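Long-range contacts in cellulosomal scaffoldin adaptor protein B (Acetivibrio cellulolyticus, PDB 3BWZ), which acts as an adaptor scaffoldin in the cellulosome, the chain here being a type II cohesin module of it, a kind of module that binds dockerins: residues S5-V10 with Y157-P162; N27-T32 with E108-V113; I31-G36 with F146-D151; M41-A46 with V116-L121; T68-D73 with F91-V96. All blocks are in the same frame, centred on the assembly; numbering follows the deposited sequence.

The five contacts tie together one cohesin module, a beta-sandwich with jelly-roll topology; no ligand marks a site among them. Interaction 1 joins strands near the two ends of the chain, and the other four are nested within the loop it closes. Interactions 2, 3 and 5 gather at one end of the sandwich, with centres 10 to 12 Å apart. Interactions 2 and 3 share Ile31 and Thr32, while Glu108 OE2 of interaction 2, in the conformer described, lies 2.6 Å from Tyr95 OH of interaction 5. Interaction 4 lies across the chain's centre, about 29 Å from interaction 3 between centres, yet strand 34-42 runs through both. Met41 of interaction 4 also touches Phe91 of interaction 5.

Interaction 1 (S5-V10 with Y157-P162); sequences SSIEIV and YSVIQP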
# COMPACT_ATOMS: atom_id res chain seq x y z
N SER A 5 9.45 10.72 -9.65
CA SER A 5 8.73 10.58 -8.42
C SER A 5 7.59 9.60 -8.63
O SER A 5 6.90 9.69 -9.64
CB SER A 5 8.18 11.93 -7.96
OG SER A 5 9.23 12.84 -7.65
N SER A 6 7.40 8.66 -7.72
CA SER A 6 6.43 7.61 -7.95
C SER A 6 5.99 6.93 -6.66
O SER A 6 6.67 6.99 -5.63
CB SER A 6 6.98 6.54 -8.89
OG SER A 6 8.11 5.91 -8.31
N ILE A 7 4.85 6.24 -6.77
CA ILE A 7 4.43 5.23 -5.80
C ILE A 7 4.11 3.99 -6.62
O ILE A 7 3.55 4.09 -7.72
CB ILE A 7 3.24 5.71 -4.95
CG1 ILE A 7 2.87 4.66 -3.89
CG2 ILE A 7 2.04 6.11 -5.81
CD1 ILE A 7 1.90 5.19 -2.82
N GLU A 8 4.49 2.82 -6.11
CA GLU A 8 4.37 1.56 -6.82
C GLU A 8 3.98 0.46 -5.88
O GLU A 8 4.45 0.40 -4.74
CB GLU A 8 5.71 1.20 -7.48
CG GLU A 8 5.65 -0.06 -8.36
CD GLU A 8 6.91 -0.35 -9.16
OE1 GLU A 8 7.89 0.39 -9.04
OE2 GLU A 8 6.90 -1.34 -9.92
N ILE A 9 3.19 -0.48 -6.37
CA ILE A 9 2.94 -1.74 -5.69
C ILE A 9 3.91 -2.78 -6.25
O ILE A 9 3.85 -3.09 -7.42
CB ILE A 9 1.50 -2.23 -5.84
CG1 ILE A 9 0.50 -1.15 -5.46
CG2 ILE A 9 1.28 -3.53 -5.08
CD1 ILE A 9 -0.97 -1.52 -5.74
N VAL A 10 4.82 -3.25 -5.41
CA VAL A 10 5.91 -4.13 -5.77
C VAL A 10 5.71 -5.48 -5.11
O VAL A 10 5.61 -5.54 -3.91
CB VAL A 10 7.30 -3.49 -5.35
CG1 VAL A 10 8.47 -4.40 -5.70
CG2 VAL A 10 7.46 -2.11 -6.01
N TYR A 157 3.70 12.95 -9.61
CA TYR A 157 4.17 11.58 -9.37
C TYR A 157 3.39 10.56 -10.18
O TYR A 157 2.19 10.74 -10.48
CB TYR A 157 4.15 11.26 -7.87
CG TYR A 157 2.78 11.19 -7.22
CD1 TYR A 157 2.11 9.99 -7.12
CD2 TYR A 157 2.17 12.32 -6.67
CE1 TYR A 157 0.89 9.88 -6.50
CE2 TYR A 157 0.93 12.21 -6.06
CZ TYR A 157 0.29 11.00 -5.96
OH TYR A 157 -0.92 10.91 -5.35
N SER A 158 4.08 9.49 -10.56
CA SER A 158 3.41 8.39 -11.22
C SER A 158 2.87 7.41 -10.19
O SER A 158 3.38 7.30 -9.07
CB SER A 158 4.38 7.68 -12.15
OG SER A 158 5.50 7.25 -11.40
N VAL A 159 1.84 6.69 -10.60
CA VAL A 159 1.22 5.65 -9.80
C VAL A 159 1.35 4.35 -10.58
O VAL A 159 0.65 4.16 -11.59
CB VAL A 159 -0.24 5.99 -9.44
CG1 VAL A 159 -0.82 4.88 -8.59
CG2 VAL A 159 -0.33 7.33 -8.74
N ILE A 160 2.31 3.52 -10.17
CA ILE A 160 2.71 2.35 -10.94
C ILE A 160 1.98 1.13 -10.34
O ILE A 160 2.31 0.63 -9.27
CB ILE A 160 4.26 2.17 -10.93
CG1 ILE A 160 4.99 3.44 -11.38
CG2 ILE A 160 4.68 0.95 -11.74
CD1 ILE A 160 6.46 3.44 -11.06
N GLN A 161 0.97 0.68 -11.08
CA GLN A 161 0.03 -0.33 -10.65
C GLN A 161 -0.85 -0.63 -11.86
O GLN A 161 -1.04 0.24 -12.70
CB GLN A 161 -0.81 0.17 -9.45
CG GLN A 161 -1.71 1.38 -9.76
CD GLN A 161 -3.05 1.03 -10.31
OE1 GLN A 161 -3.57 -0.05 -10.07
NE2 GLN A 161 -3.65 1.99 -11.02
N PRO A 162 -1.42 -1.84 -11.97
CA PRO A 162 -1.44 -2.89 -10.98
C PRO A 162 -0.18 -3.73 -10.90
O PRO A 162 0.60 -3.80 -11.85
CB PRO A 162 -2.62 -3.76 -11.45
CG PRO A 162 -2.58 -3.64 -12.91
CD PRO A 162 -2.20 -2.20 -13.17
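Ile7 and Ile160 stand in the middle of a parallel pairing between strands 6-10 and 158-160, whose axes approach to 4.7 Å. Ile160 N meets Ile7 O at 2.8 Å with an almost straight N-H...O angle of 178°. Ile7 N turns to Ser158 O at 2.9 Å, so Ile7 bonds to the two residues flanking Val159, the alternation of a regular parallel sheet. Ser158 N to Ser5 O and Ile9 N to Ile160 O carry the pattern to both ends.

The enclosed side is the face of Ile7 and Val159. These beta-branched residues suit an extended chain and run alongside one another off the same face. Ile7 has CG1 anti to its backbone N (chi1 -176°), which leaves CG2 as the branch that meets Val159 CG2 at 4.0 Å and also touches the Tyr157 ring at CE1. On the other face Glu8 and Ile160 lie at the solvent edge, close as their contacts are. There the extended Glu8 chain lies obliquely across Ile160, with CD 3.6 Å from Ile160 CG2, shielding part of an otherwise exposed side chain.

Strand 21-29 pairs antiparallel with the far edge of strand 6-11. Ile26 and Ile28 of that strand, Leu145 of strand 143-147 and Phe130 of strand 126-130 enclose the packed face, where the first and last strands of the cohesin jelly roll meet.

Interaction 2 (N27-T32 with E108-V113); sequences NIKNIT and EQTGTV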
# COMPACT_ATOMS: atom_id res chain seq x y z
N ASN A 27 5.84 1.12 -2.29
CA ASN A 27 7.12 1.82 -2.33
C ASN A 27 6.97 3.18 -2.97
O ASN A 27 6.44 3.30 -4.08
CB ASN A 27 8.17 1.02 -3.10
CG ASN A 27 8.55 -0.26 -2.41
OD1 ASN A 27 8.15 -0.51 -1.28
ND2 ASN A 27 9.29 -1.11 -3.10
N ILE A 28 7.49 4.19 -2.29
CA ILE A 28 7.58 5.53 -2.84
C ILE A 28 9.01 5.86 -3.20
O ILE A 28 9.93 5.35 -2.58
CB ILE A 28 6.96 6.62 -1.92
CG1 ILE A 28 7.76 6.81 -0.62
CG2 ILE A 28 5.50 6.33 -1.62
CD1 ILE A 28 7.33 8.03 0.20
N LYS A 29 9.17 6.71 -4.20
CA LYS A 29 10.45 7.22 -4.62
C LYS A 29 10.36 8.73 -4.85
O LYS A 29 9.52 9.20 -5.61
CB LYS A 29 10.88 6.57 -5.93
CG LYS A 29 12.24 6.92 -6.40
CD LYS A 29 12.64 6.09 -7.61
CE LYS A 29 12.39 6.78 -8.95
NZ LYS A 29 10.94 7.00 -9.23
N ASN A 30 11.27 9.46 -4.21
CA ASN A 30 11.44 10.88 -4.46
C ASN A 30 10.18 11.68 -4.29
O ASN A 30 9.87 12.55 -5.09
CB ASN A 30 12.05 11.12 -5.85
CG ASN A 30 13.38 10.45 -6.01
OD1 ASN A 30 14.20 10.45 -5.10
ND2 ASN A 30 13.58 9.82 -7.16
N ILE A 31 9.45 11.42 -3.21
CA ILE A 31 8.27 12.20 -2.88
C ILE A 31 8.70 13.28 -1.89
O ILE A 31 8.97 13.00 -0.72
CB ILE A 31 7.12 11.36 -2.31
CG1 ILE A 31 6.75 10.20 -3.26
CG2 ILE A 31 5.94 12.27 -2.00
CD1 ILE A 31 6.23 10.64 -4.62
N THR A 32 8.79 14.51 -2.38
CA THR A 32 9.41 15.58 -1.61
C THR A 32 8.66 15.84 -0.30
O THR A 32 7.45 16.04 -0.30
CB THR A 32 9.45 16.86 -2.44
OG1 THR A 32 10.20 16.60 -3.63
CG2 THR A 32 10.10 17.99 -1.65
N GLU A 108 11.49 11.59 4.77
CA GLU A 108 11.41 10.21 4.28
C GLU A 108 10.79 10.16 2.90
O GLU A 108 9.61 9.86 2.74
CB GLU A 108 10.50 9.44 5.20
CG GLU A 108 10.98 9.38 6.59
CD GLU A 108 9.98 8.74 7.49
OE1 GLU A 108 8.87 8.38 7.05
OE2 GLU A 108 10.31 8.61 8.68
N GLN A 109 11.59 10.45 1.87
CA GLN A 109 11.11 10.65 0.50
C GLN A 109 11.07 9.37 -0.31
O GLN A 109 10.38 9.33 -1.34
CB GLN A 109 11.97 11.70 -0.21
CG GLN A 109 12.00 13.00 0.59
CD GLN A 109 12.57 14.17 -0.16
OE1 GLN A 109 13.29 14.03 -1.18
NE2 GLN A 109 12.23 15.33 0.28
N THR A 110 11.81 8.36 0.13
CA THR A 110 11.95 7.11 -0.60
C THR A 110 11.92 5.98 0.40
O THR A 110 12.71 5.96 1.35
CB THR A 110 13.27 7.07 -1.40
OG1 THR A 110 13.20 8.09 -2.39
CG2 THR A 110 13.49 5.72 -2.07
N GLY A 111 11.03 5.01 0.19
CA GLY A 111 10.97 3.84 1.05
C GLY A 111 9.66 3.12 0.93
O GLY A 111 8.84 3.44 0.08
N THR A 112 9.49 2.10 1.77
CA THR A 112 8.28 1.29 1.76
C THR A 112 7.35 1.81 2.84
O THR A 112 7.71 1.78 4.02
CB THR A 112 8.64 -0.20 2.01
OG1 THR A 112 9.55 -0.64 0.99
CG2 THR A 112 7.40 -1.09 2.05
N VAL A 113 6.20 2.31 2.44
CA VAL A 113 5.29 2.89 3.40
C VAL A 113 4.52 1.85 4.19
O VAL A 113 4.11 2.14 5.31
CB VAL A 113 4.34 3.91 2.74
CG1 VAL A 113 5.10 5.06 2.13
CG2 VAL A 113 3.42 3.33 1.75
O HOH W 1 15.42 8.36 -3.91
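The carboxamides of Asn27 and Gln109 are the flat groups that meet partners across this contact. Thr112 OG1 donates to Asn27 OD1 at 2.7 Å, arriving 47° out of the amide plane. The Gln109 amide has Thr32 CA over one face, while its CG lies 3.3 Å from Ile31 O; which end of this amide carries the nitrogen is doubtful.

Strands 21-29 and 111-120 pair antiparallel within one sheet of the cohesin sandwich. Ile28 N meets Gly111 O at 2.8 Å, and Gly111 N returns a bond to Ile28 O. Gly111 suits its place because its backbone angles would press a side chain against the preceding carbonyl. In the conformer described, Ile28 CG2 lies 4.0 Å from Val113 CG1, the side chains set roughly perpendicular and both turned to Phe34 in the core.

Asn30 takes left-handed backbone angles, which asparagine tolerates well. Its N-H points at Thr110 OG1 nearly straight, over 3.0 Å; a water links that hydroxyl to Asn30 OD1, and Asn30 ND2 bonds to Thr4 O. Ile31 N closes on Gln109 O. One threonine hydroxyl and one backbone carbonyl thus take over from regular strand pairing where the chains diverge, holding the turn by directed bonds.

Interaction 3 (I31-G36 with F146-D151); sequences ITNFSG and FDWNGD
Ser35 OG and Gly150 N grip the carbonyl oxygen of Asp147 from opposite faces of its plane. The hydroxyl bond is the shorter, 2.7 Å from Ser35 OG to Asp147 O, and comes in 70° out of that plane. Ser35 chi1 of 78° sets OG between its own backbone N and carbonyl carbon, and a residue as small as serine fits so close to the neighbouring backbone. The Gly150 bond closes the type I turn from Asp147 to Gly150. Asp147 OD1 is doubly held as well: Asn149 N, at 2.9 Å, forms an Asx turn, and Asp151 N approaches from the other side of the carboxylate.

Ser35 N to Phe146 O, at 2.9 Å, and Phe146 N to Gly36 O join the strands themselves. Gly36 has backbone angles at which a side chain would collide with the preceding carbonyl. Farther out, the Asn33 amide stacks on the Trp148 indole with planes 12° apart. Asn33 CB stands 3.6 Å from the centroid of the five-membered ring of Trp148, a CH-pi contact almost along the ring normal, while ND2 lies over the six-membered side, 3.4 Å from CZ2. Tyr101 of helix 98-104 meets the same indole edge-to-face.

The turn thus uses aspartate as a compact acceptor for its own amides, and the amide-on-indole stack suggests that dispersion and dipole interactions help hold the 147-150 turn against the type II turn of residues 31-34.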
# COMPACT_ATOMS: atom_id res chain seq x y z
N ILE A 31 9.45 11.42 -3.21
CA ILE A 31 8.27 12.20 -2.88
C ILE A 31 8.70 13.28 -1.89
O ILE A 31 8.97 13.00 -0.72
CB ILE A 31 7.12 11.36 -2.31
CG1 ILE A 31 6.75 10.20 -3.26
CG2 ILE A 31 5.94 12.27 -2.00
CD1 ILE A 31 6.23 10.64 -4.62
N THR A 32 8.79 14.51 -2.38
CA THR A 32 9.41 15.58 -1.61
C THR A 32 8.66 15.84 -0.30
O THR A 32 7.45 16.04 -0.30
CB THR A 32 9.45 16.86 -2.44
OG1 THR A 32 10.20 16.60 -3.63
CG2 THR A 32 10.10 17.99 -1.65
N ASN A 33 9.38 15.80 0.81
CA ASN A 33 8.83 16.14 2.12
C ASN A 33 7.62 15.30 2.51
O ASN A 33 6.77 15.74 3.26
CB ASN A 33 8.53 17.65 2.22
CG ASN A 33 9.76 18.51 2.04
OD1 ASN A 33 9.66 19.70 1.65
ND2 ASN A 33 10.90 17.96 2.34
N PHE A 34 7.61 14.05 2.06
CA PHE A 34 6.55 13.11 2.36
C PHE A 34 6.33 12.94 3.86
O PHE A 34 7.28 12.72 4.59
CB PHE A 34 6.92 11.76 1.76
CG PHE A 34 5.91 10.66 2.04
CD1 PHE A 34 6.16 9.68 2.98
CD2 PHE A 34 4.72 10.61 1.36
CE1 PHE A 34 5.26 8.68 3.20
CE2 PHE A 34 3.83 9.61 1.56
CZ PHE A 34 4.09 8.65 2.50
N SER A 35 5.06 12.94 4.30
CA SER A 35 4.72 12.70 5.69
C SER A 35 3.61 11.68 5.94
O SER A 35 3.32 11.42 7.09
CB SER A 35 4.29 13.99 6.36
OG SER A 35 2.95 14.32 5.99
N GLY A 36 3.02 11.12 4.90
CA GLY A 36 1.91 10.23 5.11
C GLY A 36 1.07 10.05 3.87
O GLY A 36 1.29 10.71 2.86
N PHE A 146 0.75 13.11 1.36
CA PHE A 146 0.84 14.35 2.12
C PHE A 146 2.29 14.78 2.28
O PHE A 146 3.17 13.93 2.41
CB PHE A 146 0.24 14.19 3.52
CG PHE A 146 -1.19 13.82 3.50
CD1 PHE A 146 -1.60 12.53 3.78
CD2 PHE A 146 -2.16 14.76 3.20
CE1 PHE A 146 -2.94 12.19 3.75
CE2 PHE A 146 -3.51 14.42 3.17
CZ PHE A 146 -3.88 13.14 3.44
N ASP A 147 2.52 16.09 2.33
CA ASP A 147 3.80 16.64 2.68
C ASP A 147 3.85 17.00 4.17
O ASP A 147 2.88 16.84 4.92
CB ASP A 147 4.17 17.83 1.76
CG ASP A 147 3.34 19.08 2.00
OD1 ASP A 147 2.81 19.27 3.10
OD2 ASP A 147 3.22 19.88 1.03
N TRP A 148 5.00 17.48 4.60
CA TRP A 148 5.22 17.71 6.02
C TRP A 148 4.66 19.02 6.54
O TRP A 148 4.86 19.33 7.71
CB TRP A 148 6.68 17.49 6.40
CG TRP A 148 7.70 18.41 5.83
CD1 TRP A 148 7.51 19.59 5.17
CD2 TRP A 148 9.12 18.25 5.96
NE1 TRP A 148 8.72 20.16 4.88
CE2 TRP A 148 9.72 19.37 5.38
CE3 TRP A 148 9.92 17.29 6.57
CZ2 TRP A 148 11.10 19.53 5.35
CZ3 TRP A 148 11.29 17.46 6.56
CH2 TRP A 148 11.86 18.58 5.95
N ASN A 149 3.97 19.76 5.68
CA ASN A 149 3.09 20.83 6.13
C ASN A 149 1.65 20.39 6.30
O ASN A 149 0.80 21.18 6.70
CB ASN A 149 3.13 22.01 5.17
CG ASN A 149 4.50 22.60 5.03
OD1 ASN A 149 5.18 22.81 6.03
ND2 ASN A 149 4.93 22.83 3.81
N GLY A 150 1.35 19.13 6.00
CA GLY A 150 0.01 18.59 6.09
C GLY A 150 -0.82 18.77 4.82
O GLY A 150 -2.01 18.45 4.79
N ASP A 151 -0.19 19.27 3.76
CA ASP A 151 -0.88 19.50 2.50
C ASP A 151 -0.77 18.28 1.61
O ASP A 151 0.20 17.56 1.63
CB ASP A 151 -0.30 20.70 1.78
CG ASP A 151 -0.45 21.98 2.57
OD1 ASP A 151 -1.53 22.17 3.17
OD2 ASP A 151 0.51 22.78 2.60

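Interaction 4 (M41-A46 with V116-L121); sequences MKYDPA and VKFKVL
Tyr43 and Phe118 make the central touch, with Phe118 CE2 coming down on one face of the tyrosine ring, 3.6 Å from CG and off toward the rim. The two rings cross obliquely, their planes at 55° and their centroids 5.2 Å apart. Tyr43 chi1 of 64° sets CG between the backbone N and the carbonyl carbon, and so presents the root of the ring to Phe118. Beside them Met41, modelled in two conformers, runs antiparallel alongside Val116; in one of these its SD lies 4.0 Å from Val116 CG2 and its CE near the edge of the phenylalanine ring. An unbranched, flexible thioether can fit itself against branched and aromatic neighbours.

No hydrogen bond links the two segments. They run almost the same way, 13° apart, with Tyr43 CA 9.5 Å from Phe118 CA, as expected of strands in the two facing layers of the cohesin beta-sandwich, whose side chains meet in the core.

Nearer the surface, Leu121 CD1 rests 3.7 Å from Pro45 O. That end of the segment is shaped by an Asx turn, in which Ala46 N bonds to Asp44 OD1 at 2.9 Å. Around the aromatic pair stand Leu48 and Pro50 of strand 48-51, Leu89 of strand 88-94 and Ile128 of strand 126-130, while backbone bonds from Met41 to Leu89 and from Val116 to Ala24 fix the strands.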
# COMPACT_ATOMS: atom_id res chain seq x y z
N MET A 41 -6.66 0.19 -2.00
CA MET A 41 -6.18 -0.98 -2.73
C MET A 41 -7.34 -1.90 -3.06
O MET A 41 -8.28 -2.05 -2.29
CB MET A 41 -5.17 -1.76 -1.94
CG MET A 41 -3.89 -1.04 -1.77
SD MET A 41 -2.74 -1.92 -0.73
CE MET A 41 -2.32 -3.35 -1.73
N LYS A 42 -7.25 -2.55 -4.22
CA LYS A 42 -8.24 -3.51 -4.69
C LYS A 42 -7.55 -4.81 -5.08
O LYS A 42 -6.51 -4.82 -5.71
CB LYS A 42 -8.98 -2.92 -5.89
CG LYS A 42 -10.06 -3.80 -6.51
CD LYS A 42 -11.31 -3.85 -5.66
CE LYS A 42 -12.35 -4.77 -6.26
NZ LYS A 42 -11.94 -6.20 -6.21
N TYR A 43 -8.17 -5.91 -4.67
CA TYR A 43 -7.71 -7.25 -5.03
C TYR A 43 -8.93 -8.12 -5.24
O TYR A 43 -10.05 -7.74 -4.87
CB TYR A 43 -6.76 -7.84 -3.96
CG TYR A 43 -7.45 -8.05 -2.63
CD1 TYR A 43 -7.99 -9.27 -2.29
CD2 TYR A 43 -7.62 -7.00 -1.76
CE1 TYR A 43 -8.67 -9.45 -1.10
CE2 TYR A 43 -8.30 -7.16 -0.55
CZ TYR A 43 -8.83 -8.39 -0.23
OH TYR A 43 -9.53 -8.52 0.94
N ASP A 44 -8.73 -9.30 -5.82
CA ASP A 44 -9.82 -10.22 -6.08
C ASP A 44 -9.91 -11.18 -4.90
O ASP A 44 -9.03 -12.00 -4.72
CB ASP A 44 -9.57 -11.00 -7.39
CG ASP A 44 -10.70 -11.94 -7.73
OD1 ASP A 44 -11.52 -12.26 -6.84
OD2 ASP A 44 -10.75 -12.36 -8.91
N PRO A 45 -10.97 -11.07 -4.08
CA PRO A 45 -11.01 -11.86 -2.86
C PRO A 45 -11.31 -13.34 -3.09
O PRO A 45 -11.20 -14.11 -2.15
CB PRO A 45 -12.15 -11.19 -2.09
CG PRO A 45 -13.06 -10.66 -3.15
CD PRO A 45 -12.14 -10.19 -4.23
N ALA A 46 -11.62 -13.73 -4.32
CA ALA A 46 -11.68 -15.16 -4.65
C ALA A 46 -10.28 -15.74 -4.82
O ALA A 46 -10.11 -16.96 -4.74
CB ALA A 46 -12.50 -15.41 -5.93
N VAL A 116 1.46 -5.28 2.45
CA VAL A 116 0.27 -6.13 2.53
C VAL A 116 0.67 -7.50 2.00
O VAL A 116 1.06 -7.64 0.85
CB VAL A 116 -0.94 -5.57 1.74
CG1 VAL A 116 -2.14 -6.53 1.91
CG2 VAL A 116 -1.28 -4.18 2.22
N LYS A 117 0.54 -8.51 2.85
CA LYS A 117 0.77 -9.88 2.48
C LYS A 117 -0.54 -10.53 2.07
O LYS A 117 -1.56 -10.33 2.70
CB LYS A 117 1.43 -10.62 3.63
CG LYS A 117 2.85 -10.15 3.85
CD LYS A 117 3.45 -10.69 5.13
CE LYS A 117 4.89 -10.34 5.26
NZ LYS A 117 5.75 -11.16 4.37
N PHE A 118 -0.47 -11.35 1.03
CA PHE A 118 -1.62 -12.06 0.51
C PHE A 118 -1.34 -13.55 0.42
O PHE A 118 -0.34 -13.97 -0.15
CB PHE A 118 -2.01 -11.57 -0.89
CG PHE A 118 -2.53 -10.17 -0.94
CD1 PHE A 118 -1.69 -9.11 -1.25
CD2 PHE A 118 -3.87 -9.91 -0.72
CE1 PHE A 118 -2.20 -7.83 -1.31
CE2 PHE A 118 -4.37 -8.64 -0.79
CZ PHE A 118 -3.53 -7.60 -1.10
N LYS A 119 -2.25 -14.34 0.96
CA LYS A 119 -2.26 -15.78 0.76
C LYS A 119 -2.94 -16.09 -0.56
O LYS A 119 -4.03 -15.58 -0.85
CB LYS A 119 -2.98 -16.45 1.92
CG LYS A 119 -3.14 -17.96 1.99
CD LYS A 119 -4.30 -18.36 2.97
CE LYS A 119 -4.17 -17.79 4.38
NZ LYS A 119 -5.39 -18.03 5.23
N VAL A 120 -2.31 -16.95 -1.37
CA VAL A 120 -2.86 -17.34 -2.66
C VAL A 120 -3.88 -18.46 -2.46
O VAL A 120 -3.53 -19.59 -2.07
CB VAL A 120 -1.74 -17.81 -3.62
CG1 VAL A 120 -2.34 -18.26 -4.94
CG2 VAL A 120 -0.72 -16.67 -3.81
N LEU A 121 -5.14 -18.13 -2.72
CA LEU A 121 -6.24 -19.10 -2.59
C LEU A 121 -6.39 -19.96 -3.84
O LEU A 121 -6.74 -21.14 -3.75
CB LEU A 121 -7.57 -18.38 -2.34
CG LEU A 121 -7.59 -17.45 -1.13
CD1 LEU A 121 -8.98 -16.80 -0.96
CD2 LEU A 121 -7.15 -18.16 0.15

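Interaction 5 (T68-D73 with F91-V96); sequences TILNSD and FSKAYV
Leu70 and Tyr95 both turn CG anti to the carbonyl carbon, with chi1 of -61° and -67°, and these torsions bring the leucine branch over the phenol ring. Leu70 CD2 sits above the ring centre, 4.0 Å from the centroid, in a CH-pi contact. Its other methyl, CD1, lies 3.7 Å from Lys93 O and near Lys93 CG, so the fork of the leucine straddles both partners. Leucine suits the place because its two methyls can face an aromatic ring and an aliphatic chain at once.

The far end of the tyrosine is polar. Ser72 N donates to Tyr95 OH over 3.0 Å at 159°, and Glu108 OE2, in the conformer described, bonds to the same oxygen, so the hydroxyl of this buried residue is held from two other segments. Leu70, with left-handed backbone angles, wraps the loop round that end of the ring, its CA 3.2 Å from Tyr95 OH.

Lys93 runs past Leu70 on the CD1 branch. Its chain is fully extended, with CE 4.0 Å from Leu70 CB, so the methylenes pack as hydrocarbon while the charge is carried beyond them. NZ donates to a water at 2.8 Å; the water donates to Ile69 O and Asn71 OD1, and NZ also bonds to Val113 O. These partners probably compensate for burying the ammonium.

The loop thus lies against the end of strand 88-94. Phe34 of the adjoining strand 34-42 packs on Leu70, strand 111-120 holds Thr68 and Ile69 through Thr112, and Tyr101 of helix 98-104 meets the Tyr95 ring edge-to-face.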
# COMPACT_ATOMS: atom_id res chain seq x y z
N THR A 68 9.50 0.46 5.78
CA THR A 68 10.81 1.00 6.13
C THR A 68 10.81 2.50 6.41
O THR A 68 11.82 3.03 6.86
CB THR A 68 11.84 0.69 5.03
OG1 THR A 68 11.40 1.31 3.85
CG2 THR A 68 12.01 -0.80 4.79
N ILE A 69 9.68 3.16 6.16
CA ILE A 69 9.49 4.55 6.51
C ILE A 69 8.14 4.68 7.22
O ILE A 69 7.43 3.70 7.35
CB ILE A 69 9.58 5.51 5.29
CG1 ILE A 69 8.54 5.20 4.22
CG2 ILE A 69 11.01 5.53 4.72
CD1 ILE A 69 8.52 6.22 3.08
N LEU A 70 7.84 5.86 7.76
CA LEU A 70 6.64 6.10 8.58
C LEU A 70 6.68 5.28 9.86
O LEU A 70 5.65 4.89 10.41
CB LEU A 70 5.31 5.91 7.84
CG LEU A 70 5.08 6.83 6.65
CD1 LEU A 70 3.76 6.48 5.98
CD2 LEU A 70 5.13 8.30 7.06
N ASN A 71 7.88 5.11 10.37
CA ASN A 71 8.19 4.29 11.52
C ASN A 71 8.71 5.06 12.73
O ASN A 71 9.02 4.47 13.77
CB ASN A 71 9.21 3.21 11.04
CG ASN A 71 8.57 2.00 10.51
OD1 ASN A 71 7.43 1.62 10.78
ND2 ASN A 71 9.32 1.40 9.61
N SER A 72 8.79 6.38 12.62
CA SER A 72 9.33 7.21 13.70
C SER A 72 8.21 7.69 14.63
O SER A 72 7.05 7.74 14.25
CB SER A 72 10.04 8.43 13.14
OG SER A 72 11.10 8.02 12.28
N ASP A 73 8.60 8.07 15.85
CA ASP A 73 7.66 8.50 16.88
C ASP A 73 7.22 9.95 16.69
O ASP A 73 7.55 10.84 17.50
CB ASP A 73 8.30 8.35 18.28
CG ASP A 73 8.33 6.94 18.83
OD1 ASP A 73 7.86 5.99 18.18
OD2 ASP A 73 8.84 6.82 19.98
N PHE A 91 -6.83 2.62 3.76
CA PHE A 91 -6.10 2.90 4.97
C PHE A 91 -5.34 4.19 4.87
O PHE A 91 -5.01 4.66 3.79
CB PHE A 91 -5.17 1.73 5.35
CG PHE A 91 -4.17 1.38 4.29
CD1 PHE A 91 -2.90 1.94 4.26
CD2 PHE A 91 -4.50 0.46 3.28
CE1 PHE A 91 -2.01 1.61 3.25
CE2 PHE A 91 -3.60 0.11 2.30
CZ PHE A 91 -2.35 0.69 2.31
N SER A 92 -5.05 4.75 6.05
CA SER A 92 -4.31 5.99 6.17
C SER A 92 -3.21 5.79 7.19
O SER A 92 -3.44 5.18 8.24
CB SER A 92 -5.22 7.14 6.61
OG SER A 92 -4.52 8.38 6.59
N LYS A 93 -2.03 6.34 6.90
CA LYS A 93 -0.87 6.25 7.76
C LYS A 93 -0.11 7.53 7.60
O LYS A 93 0.37 7.83 6.51
CB LYS A 93 -0.04 5.04 7.26
CG LYS A 93 1.11 4.62 8.09
CD LYS A 93 1.71 3.32 7.55
CE LYS A 93 2.81 2.88 8.42
NZ LYS A 93 3.31 1.59 7.95
N ALA A 94 0.00 8.31 8.68
CA ALA A 94 0.57 9.64 8.56
C ALA A 94 1.11 10.15 9.88
O ALA A 94 0.53 9.93 10.94
CB ALA A 94 -0.47 10.62 7.99
N TYR A 95 2.21 10.85 9.81
CA TYR A 95 2.72 11.56 10.97
C TYR A 95 1.82 12.73 11.35
O TYR A 95 1.34 13.45 10.49
CB TYR A 95 4.12 12.07 10.72
CG TYR A 95 5.20 11.01 10.56
CD1 TYR A 95 6.28 11.24 9.72
CD2 TYR A 95 5.22 9.82 11.30
CE1 TYR A 95 7.33 10.33 9.62
CE2 TYR A 95 6.25 8.93 11.19
CZ TYR A 95 7.29 9.19 10.36
OH TYR A 95 8.31 8.25 10.28
N VAL A 96 1.62 12.94 12.66
CA VAL A 96 0.84 14.04 13.17
C VAL A 96 1.72 15.16 13.72
O VAL A 96 1.38 16.33 13.59
CB VAL A 96 -0.17 13.55 14.25
CG1 VAL A 96 -0.92 14.70 14.91
CG2 VAL A 96 -1.13 12.54 13.62
O HOH W 2 6.01 1.61 8.58